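Local coordinates for predicted protein (Acinetobacter sp. RUH2624, PDB 4MEA) that hydrolyses epoxides as a secreted alpha/beta hydrolase of the Cif family and is regarded as a virulence factor, at residues Ile61-Gly66 and Pro76-Tyr81; Leu28-Tyr33 and Leu95-Pro100; Ala269-Lys274 and Ala297-Asp302. All blocks are in the same frame, centred on the assembly; numbering follows the deposited sequence. Where two conformers were deposited one is given.

How the interactions relate
From the N terminus, the first residues to take part are 28-33, which meet 95-100, 62 residues further on, in interaction 2, a long-range contact between two loops that brings the segment ahead of the first sheet strand up to the turn region after strand 87-90. Within that long loop interaction 1 opens and closes, joining strand 61-64 to helix 75-81 in a beta-alpha-beta unit. Interactions 1 and 2 touch where H65 CE1 packs on L95 CB, 3.9 Å apart. Interaction 3 follows in series, pairing strands 267-272 and 295-300 at the far edge of the same sheet that interaction 1 reaches; its centre lies about 27 Å from that of interaction 2.

Interaction 1: residues Ile61-Gly66 and Pro76-Tyr81; sequences IVFIHG and PVMLSY
With chi1 at -60° F63 carries CG anti to its own carbonyl carbon, and Y81 does the same at -66°, which sets each CG beside its own backbone N; the rings beyond meet between strand 61-64 and helix 75-81. The F63 ring is the hub. Its CZ lies 3.8 Å from V77 CG1, a methyl anti to the V77 backbone N, while CE2 meets M78 CG at 4.1 Å as the side chains slide past each other in opposite directions. Y81 CD2 comes to the edge of the F63 ring, near its plane, 4.2 Å from CZ. The same CD2 receives the tip of I61, whose CD1 approaches to 3.7 Å with the side chains crossing at about a right angle. I61 and F63, two residues apart on the strand, both therefore pack on Y81 of the helix.

Strand and helix run antiparallel, and the axes of segments 61-64 and 76-81 approach to 10.7 Å, as expected for the first half of the beta-alpha-beta crossover into strand 87-90. M78 and Y81 reach on to V87 of that strand, and W74 meets the F63 ring from the loop. The hydroxyl of Y81 is hydrogen-bonded to S320 OG of helix 307-323. Since no hydrogen bond links the two segments, their cohesion rests on apolar and aromatic packing, and the polar end of Y81 is satisfied beyond it.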
loop_
_atom_site.group_PDB
_atom_site.type_symbol
_atom_site.label_atom_id
_atom_site.label_comp_id
_atom_site.label_asym_id
_atom_site.label_seq_id
_atom_site.Cartn_x
_atom_site.Cartn_y
_atom_site.Cartn_z
ATOM N N ILE A 61 19.149 30.159 -4.131
ATOM C CA ILE A 61 18.134 29.296 -3.557
ATOM C C ILE A 61 18.126 28.008 -4.367
ATOM O O ILE A 61 17.923 28.031 -5.579
ATOM C CB ILE A 61 16.748 29.945 -3.606
ATOM C CG1 ILE A 61 16.828 31.400 -3.137
ATOM C CG2 ILE A 61 15.753 29.148 -2.756
ATOM C CD1 ILE A 61 15.559 32.176 -3.337
ATOM N N VAL A 62 18.369 26.891 -3.692
ATOM C CA VAL A 62 18.366 25.588 -4.348
ATOM C C VAL A 62 17.044 24.872 -4.033
ATOM O O VAL A 62 16.646 24.790 -2.874
ATOM C CB VAL A 62 19.587 24.755 -3.905
ATOM C CG1 VAL A 62 19.520 23.329 -4.467
ATOM C CG2 VAL A 62 20.887 25.463 -4.320
ATOM N N PHE A 63 16.354 24.400 -5.074
ATOM C CA PHE A 63 15.038 23.756 -4.933
ATOM C C PHE A 63 15.126 22.294 -5.336
ATOM O O PHE A 63 15.592 21.978 -6.431
ATOM C CB PHE A 63 13.989 24.407 -5.838
ATOM C CG PHE A 63 13.753 25.872 -5.579
ATOM C CD1 PHE A 63 12.785 26.283 -4.673
ATOM C CD2 PHE A 63 14.461 26.836 -6.284
ATOM C CE1 PHE A 63 12.550 27.641 -4.450
ATOM C CE2 PHE A 63 14.231 28.194 -6.067
ATOM C CZ PHE A 63 13.279 28.594 -5.149
ATOM N N ILE A 64 14.634 21.413 -4.472
ATOM C CA ILE A 64 14.694 19.973 -4.700
ATOM C C ILE A 64 13.296 19.332 -4.681
ATOM O O ILE A 64 12.634 19.279 -3.633
ATOM C CB ILE A 64 15.570 19.282 -3.642
ATOM C CG1 ILE A 64 16.959 19.938 -3.571
ATOM C CG2 ILE A 64 15.680 17.789 -3.942
ATOM C CD1 ILE A 64 17.822 19.723 -4.844
ATOM N N HIS A 65 12.865 18.832 -5.837
ATOM C CA HIS A 65 11.547 18.213 -5.995
ATOM C C HIS A 65 11.477 16.820 -5.375
ATOM O O HIS A 65 12.467 16.306 -4.847
ATOM C CB HIS A 65 11.231 18.090 -7.493
ATOM C CG HIS A 65 11.998 16.998 -8.175
ATOM N ND1 HIS A 65 11.539 15.699 -8.247
ATOM C CD2 HIS A 65 13.210 17.003 -8.782
ATOM C CE1 HIS A 65 12.428 14.954 -8.881
ATOM N NE2 HIS A 65 13.450 15.722 -9.219
ATOM N N GLY A 66 10.304 16.200 -5.469
ATOM C CA GLY A 66 10.118 14.824 -5.032
ATOM C C GLY A 66 9.347 13.980 -6.033
ATOM O O GLY A 66 9.341 14.276 -7.234
ATOM N N PRO A 76 7.507 28.385 -11.477
ATOM C CA PRO A 76 6.897 29.693 -11.199
ATOM C C PRO A 76 7.574 30.438 -10.046
ATOM O O PRO A 76 7.664 31.666 -10.092
ATOM C CB PRO A 76 5.433 29.354 -10.875
ATOM C CG PRO A 76 5.397 27.885 -10.643
ATOM C CD PRO A 76 6.532 27.283 -11.407
ATOM N N VAL A 77 8.059 29.710 -9.042
ATOM C CA VAL A 77 8.786 30.327 -7.932
ATOM C C VAL A 77 10.146 30.832 -8.393
ATOM O O VAL A 77 10.591 31.911 -7.992
ATOM C CB VAL A 77 9.003 29.338 -6.763
ATOM C CG1 VAL A 77 9.736 30.022 -5.607
ATOM C CG2 VAL A 77 7.670 28.760 -6.299
ATOM N N MET A 78 10.803 30.041 -9.237
ATOM C CA MET A 78 12.091 30.416 -9.802
ATOM C C MET A 78 11.971 31.727 -10.565
ATOM O O MET A 78 12.805 32.618 -10.416
ATOM C CB MET A 78 12.598 29.315 -10.729
ATOM C CG MET A 78 13.002 28.041 -10.007
ATOM S SD MET A 78 13.396 26.708 -11.149
ATOM C CE MET A 78 15.057 27.115 -11.713
ATOM N N LEU A 79 10.932 31.840 -11.385
ATOM C CA LEU A 79 10.721 33.049 -12.169
ATOM C C LEU A 79 10.464 34.251 -11.263
ATOM O O LEU A 79 10.925 35.364 -11.535
ATOM C CB LEU A 79 9.577 32.851 -13.170
ATOM C CG LEU A 79 9.894 31.869 -14.309
ATOM C CD1 LEU A 79 8.671 31.614 -15.172
ATOM C CD2 LEU A 79 11.032 32.395 -15.155
ATOM N N SER A 80 9.756 34.004 -10.169
ATOM C CA SER A 80 9.414 35.049 -9.213
ATOM C C SER A 80 10.636 35.585 -8.476
ATOM O O SER A 80 10.672 36.750 -8.085
ATOM C CB SER A 80 8.399 34.529 -8.191
ATOM O OG SER A 80 7.166 34.206 -8.803
ATOM N N TYR A 81 11.639 34.734 -8.282
ATOM C CA TYR A 81 12.797 35.119 -7.472
ATOM C C TYR A 81 14.052 35.502 -8.264
ATOM O O TYR A 81 14.971 36.120 -7.717
ATOM C CB TYR A 81 13.148 34.009 -6.478
ATOM C CG TYR A 81 12.099 33.769 -5.409
ATOM C CD1 TYR A 81 11.074 34.682 -5.188
ATOM C CD2 TYR A 81 12.137 32.629 -4.618
ATOM C CE1 TYR A 81 10.115 34.461 -4.202
ATOM C CE2 TYR A 81 11.187 32.402 -3.630
ATOM C CZ TYR A 81 10.181 33.319 -3.426
ATOM O OH TYR A 81 9.240 33.083 -2.443
#

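Interaction 2: residues Leu28-Tyr33 and Leu95-Pro100; sequences LGQYAY and LGQSGP
Q97 stretches across to the 28-33 loop with its chain extended beyond CG. In one of the two modelled conformers of Y33, Q97 NE2 donates to Y33 OH over 3.1 Å in a nearly straight bond (167°). The two groups then meet tip to tip, ring and amide planes only 12° apart, the hydroxyl close to the amide plane. On the oxygen branch, Q97 OE1 sits at the edge of the Y31 ring, 3.7 Å from CD1, with the amide turned steeply to that ring.

Q30 holds CG between its backbone N and carbonyl carbon (chi1 64°), and this CG lies over the centre of the Y31 ring. The extended Q30 chain brings OE1 to 3.3 Å from CA of G96, within the type II' turn from L95 to S98. One water bridges Q30 OE1 and Q97 NE2; another accepts from Q30 NE2 and donates to G96 O. E228 takes hydrogen bonds from Q30 NE2 and Y31 OH.

Mainly polar chemistry thus joins the loop before strand 37-44 to that after strand 87-90 of the alpha/beta hydrolase sheet: two waters and, in that Y33 conformer, a single direct bond, the Q97 amide dividing its N-H donors between hydroxyl and water.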
loop_
_atom_site.group_PDB
_atom_site.type_symbol
_atom_site.label_atom_id
_atom_site.label_comp_id
_atom_site.label_asym_id
_atom_site.label_seq_id
_atom_site.Cartn_x
_atom_site.Cartn_y
_atom_site.Cartn_z
ATOM N N LEU A 28 7.647 20.050 -24.190
ATOM C CA LEU A 28 6.745 20.547 -23.149
ATOM C C LEU A 28 7.140 19.961 -21.793
ATOM O O LEU A 28 8.089 19.189 -21.701
ATOM C CB LEU A 28 5.306 20.156 -23.481
ATOM C CG LEU A 28 4.789 20.505 -24.882
ATOM C CD1 LEU A 28 3.309 20.169 -24.985
ATOM C CD2 LEU A 28 5.035 21.975 -25.224
ATOM N N GLY A 29 6.410 20.312 -20.743
ATOM C CA GLY A 29 6.631 19.684 -19.447
ATOM C C GLY A 29 8.037 19.875 -18.902
ATOM O O GLY A 29 8.519 21.008 -18.800
ATOM N N GLN A 30 8.699 18.774 -18.545
ATOM C CA GLN A 30 10.030 18.863 -17.937
ATOM C C GLN A 30 11.073 19.439 -18.893
ATOM O O GLN A 30 12.157 19.852 -18.467
ATOM C CB GLN A 30 10.505 17.502 -17.401
ATOM C CG GLN A 30 10.717 16.417 -18.465
ATOM C CD GLN A 30 11.400 15.183 -17.908
ATOM O OE1 GLN A 30 12.163 15.261 -16.943
ATOM N NE2 GLN A 30 11.127 14.031 -18.514
ATOM N N TYR A 31 10.745 19.470 -20.180
ATOM C CA TYR A 31 11.695 19.936 -21.190
ATOM C C TYR A 31 11.479 21.408 -21.521
ATOM O O TYR A 31 12.225 21.984 -22.308
ATOM C CB TYR A 31 11.571 19.107 -22.473
ATOM C CG TYR A 31 11.572 17.611 -22.248
ATOM C CD1 TYR A 31 12.759 16.928 -22.006
ATOM C CD2 TYR A 31 10.384 16.880 -22.292
ATOM C CE1 TYR A 31 12.763 15.552 -21.797
ATOM C CE2 TYR A 31 10.377 15.504 -22.094
ATOM C CZ TYR A 31 11.575 14.847 -21.842
ATOM O OH TYR A 31 11.583 13.487 -21.638
ATOM N N ALA A 32 10.445 22.007 -20.935
ATOM C CA ALA A 32 10.123 23.406 -21.207
ATOM C C ALA A 32 10.642 24.316 -20.103
ATOM O O ALA A 32 10.273 24.165 -18.941
ATOM C CB ALA A 32 8.618 23.592 -21.384
ATOM N N TYR A 33 11.510 25.252 -20.464
ATOM C CA TYR A 33 12.107 26.202 -19.524
ATOM C C TYR A 33 11.780 27.636 -19.970
ATOM O O TYR A 33 12.025 27.966 -21.125
ATOM C CB TYR A 33 13.632 26.002 -19.502
ATOM C CG TYR A 33 14.063 24.555 -19.684
ATOM C CD1 TYR A 33 13.980 23.648 -18.632
ATOM C CD2 TYR A 33 14.544 24.094 -20.907
ATOM C CE1 TYR A 33 14.358 22.320 -18.787
ATOM C CE2 TYR A 33 14.930 22.762 -21.070
ATOM C CZ TYR A 33 14.831 21.885 -20.002
ATOM O OH TYR A 33 15.197 20.565 -20.140
ATOM N N LEU A 95 15.822 10.628 -11.368
ATOM C CA LEU A 95 14.533 11.187 -11.774
ATOM C C LEU A 95 14.664 12.340 -12.767
ATOM O O LEU A 95 15.752 12.884 -12.966
ATOM C CB LEU A 95 13.751 11.639 -10.538
ATOM C CG LEU A 95 13.569 10.525 -9.506
ATOM C CD1 LEU A 95 12.677 10.975 -8.361
ATOM C CD2 LEU A 95 13.006 9.275 -10.186
ATOM N N GLY A 96 13.549 12.721 -13.384
ATOM C CA GLY A 96 13.576 13.776 -14.382
ATOM C C GLY A 96 14.605 13.414 -15.439
ATOM O O GLY A 96 14.566 12.314 -15.994
ATOM N N GLN A 97 15.545 14.317 -15.703
ATOM C CA GLN A 97 16.596 14.040 -16.690
ATOM C C GLN A 97 17.943 13.671 -16.059
ATOM O O GLN A 97 18.967 13.594 -16.752
ATOM C CB GLN A 97 16.735 15.212 -17.662
ATOM C CG GLN A 97 15.463 15.421 -18.477
ATOM C CD GLN A 97 15.504 16.673 -19.320
ATOM O OE1 GLN A 97 16.085 16.681 -20.411
ATOM N NE2 GLN A 97 14.880 17.741 -18.825
ATOM N N SER A 98 17.935 13.430 -14.750
ATOM C CA SER A 98 19.136 12.951 -14.064
ATOM C C SER A 98 19.302 11.446 -14.244
ATOM O O SER A 98 18.319 10.714 -14.288
ATOM C CB SER A 98 19.085 13.282 -12.571
ATOM O OG SER A 98 19.190 14.676 -12.349
ATOM N N GLY A 99 20.549 10.991 -14.338
ATOM C CA GLY A 99 20.841 9.567 -14.422
ATOM C C GLY A 99 20.747 8.845 -13.081
ATOM O O GLY A 99 20.760 9.481 -12.022
ATOM N N PRO A 100 20.668 7.505 -13.120
ATOM C CA PRO A 100 20.421 6.665 -11.939
ATOM C C PRO A 100 21.645 6.435 -11.041
ATOM O O PRO A 100 22.797 6.559 -11.471
ATOM C CB PRO A 100 19.996 5.335 -12.562
ATOM C CG PRO A 100 20.757 5.280 -13.837
ATOM C CD PRO A 100 20.756 6.697 -14.353
HETATM O O HOH W 1 12.166 11.466 -17.266
HETATM O O HOH W 2 13.788 17.398 -16.250
#

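Interaction 3: residues Ala269-Lys274 and Ala297-Asp302; sequences ALTGQK and AIILPD
D302 N gives its hydrogen to the side-chain oxygen of Q273, and the bond is almost straight: 2.9 Å from N to OE1, with an angle of 176° at the hydrogen. Q273 places CG anti to its backbone N (chi1 177°); the chain is extended beyond CG, and OE1 also lies 3.5 Å from P301 CA. The donor stands 24° off the plane of the amide carbonyl.

Four backbone bonds precede this one. I298 N donates to A269 O and T271 N to I298 O, each over 2.9 Å and nearly in line with the accepting carbonyl. L300 N then reaches T271 O, and Q273 N reaches L300 O at 2.8 Å. Between these bonds the CA atoms of A297, L270 and I299 make CA-H...O contacts to three of these carbonyls, those of A269, I298 and T271.

This ladder is the parallel pairing of strands 267-272 and 295-300, the last two of the central sheet of the alpha/beta hydrolase fold, and helix 279-288 makes the crossover between them. Strand 295-300 is outermost in this chain; strand 267-272 has strand 151-157 as its other neighbour, and G272 N is hydrogen-bonded to D158 OD1.

On the face with L270, I298 and L300, L270 CD1 approaches I298 CG2 to 3.9 Å, the two side chains lying side by side and pointing the same way, and also meets L300 CG. S318 of helix 307-323 packs on both L270 and I298. On the opposite face, T271 OG1 lies 3.3 Å from I299 CG1, while its hydrogen-bond partner is N277 O. A269 and A297 present their methyls to helix 279-288, touching L280 and V281 respectively.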
loop_
_atom_site.group_PDB
_atom_site.type_symbol
_atom_site.label_atom_id
_atom_site.label_comp_id
_atom_site.label_asym_id
_atom_site.label_seq_id
_atom_site.Cartn_x
_atom_site.Cartn_y
_atom_site.Cartn_z
ATOM N N ALA A 269 8.686 24.193 8.283
ATOM C CA ALA A 269 7.811 23.170 7.729
ATOM C C ALA A 269 6.676 23.897 7.026
ATOM O O ALA A 269 5.956 24.684 7.638
ATOM C CB ALA A 269 7.267 22.259 8.819
ATOM N N LEU A 270 6.544 23.658 5.727
ATOM C CA LEU A 270 5.519 24.313 4.925
ATOM C C LEU A 270 4.704 23.221 4.248
ATOM O O LEU A 270 5.225 22.451 3.444
ATOM C CB LEU A 270 6.177 25.254 3.905
ATOM C CG LEU A 270 5.352 25.879 2.787
ATOM C CD1 LEU A 270 4.225 26.759 3.337
ATOM C CD2 LEU A 270 6.272 26.694 1.863
ATOM N N THR A 271 3.428 23.132 4.601
ATOM C CA THR A 271 2.627 21.993 4.188
ATOM C C THR A 271 1.263 22.429 3.669
ATOM O O THR A 271 0.881 23.597 3.780
ATOM C CB THR A 271 2.396 21.033 5.361
ATOM O OG1 THR A 271 1.414 21.594 6.238
ATOM C CG2 THR A 271 3.687 20.791 6.130
ATOM N N GLY A 272 0.529 21.476 3.106
ATOM C CA GLY A 272 -0.814 21.741 2.631
ATOM C C GLY A 272 -1.838 21.042 3.497
ATOM O O GLY A 272 -1.726 19.848 3.759
ATOM N N GLN A 273 -2.835 21.795 3.951
ATOM C CA GLN A 273 -3.916 21.249 4.762
ATOM C C GLN A 273 -4.553 20.002 4.150
ATOM O O GLN A 273 -4.936 19.081 4.881
ATOM C CB GLN A 273 -4.992 22.316 4.968
ATOM C CG GLN A 273 -6.217 21.852 5.734
ATOM C CD GLN A 273 -7.347 22.870 5.664
ATOM O OE1 GLN A 273 -7.678 23.385 4.586
ATOM N NE2 GLN A 273 -7.936 23.177 6.815
ATOM N N LYS A 274 -4.682 19.976 2.819
ATOM C CA LYS A 274 -5.325 18.853 2.120
ATOM C C LYS A 274 -4.323 17.814 1.619
ATOM O O LYS A 274 -4.696 16.859 0.926
ATOM C CB LYS A 274 -6.170 19.344 0.934
ATOM C CG LYS A 274 -7.352 20.223 1.335
ATOM C CD LYS A 274 -8.247 19.505 2.333
ATOM C CE LYS A 274 -9.477 20.342 2.686
ATOM N NZ LYS A 274 -10.293 19.712 3.768
ATOM N N ALA A 297 6.308 27.121 11.195
ATOM C CA ALA A 297 5.399 26.107 10.673
ATOM C C ALA A 297 4.217 26.791 10.008
ATOM O O ALA A 297 3.504 27.564 10.645
ATOM C CB ALA A 297 4.910 25.212 11.794
ATOM N N ILE A 298 4.008 26.504 8.729
ATOM C CA ILE A 298 2.880 27.071 8.008
ATOM C C ILE A 298 2.122 25.975 7.286
ATOM O O ILE A 298 2.694 25.220 6.502
ATOM C CB ILE A 298 3.334 28.151 7.000
ATOM C CG1 ILE A 298 3.949 29.337 7.750
ATOM C CG2 ILE A 298 2.158 28.596 6.114
ATOM C CD1 ILE A 298 4.542 30.408 6.850
ATOM N N ILE A 299 0.830 25.869 7.577
ATOM C CA ILE A 299 -0.010 24.939 6.849
ATOM C C ILE A 299 -0.947 25.751 5.956
ATOM O O ILE A 299 -1.756 26.531 6.446
ATOM C CB ILE A 299 -0.816 24.056 7.808
ATOM C CG1 ILE A 299 0.120 23.314 8.774
ATOM C CG2 ILE A 299 -1.698 23.080 7.032
ATOM C CD1 ILE A 299 -0.604 22.321 9.687
ATOM N N LEU A 300 -0.835 25.578 4.644
ATOM C CA LEU A 300 -1.681 26.326 3.718
ATOM C C LEU A 300 -3.080 25.707 3.601
ATOM O O LEU A 300 -3.220 24.521 3.295
ATOM C CB LEU A 300 -1.020 26.441 2.342
ATOM C CG LEU A 300 0.346 27.129 2.267
ATOM C CD1 LEU A 300 0.825 27.182 0.818
ATOM C CD2 LEU A 300 0.271 28.527 2.859
ATOM N N PRO A 301 -4.121 26.516 3.847
ATOM C CA PRO A 301 -5.505 26.027 3.741
ATOM C C PRO A 301 -5.903 25.694 2.298
ATOM O O PRO A 301 -5.356 26.290 1.366
ATOM C CB PRO A 301 -6.344 27.196 4.286
ATOM C CG PRO A 301 -5.471 28.403 4.143
ATOM C CD PRO A 301 -4.048 27.926 4.274
ATOM N N ASP A 302 -6.825 24.741 2.140
ATOM C CA ASP A 302 -7.409 24.384 0.844
ATOM C C ASP A 302 -6.357 23.995 -0.190
ATOM O O ASP A 302 -6.620 24.047 -1.391
ATOM C CB ASP A 302 -8.260 25.532 0.293
ATOM C CG ASP A 302 -9.441 25.867 1.187
ATOM O OD1 ASP A 302 -10.038 24.930 1.765
ATOM O OD2 ASP A 302 -9.766 27.071 1.315
#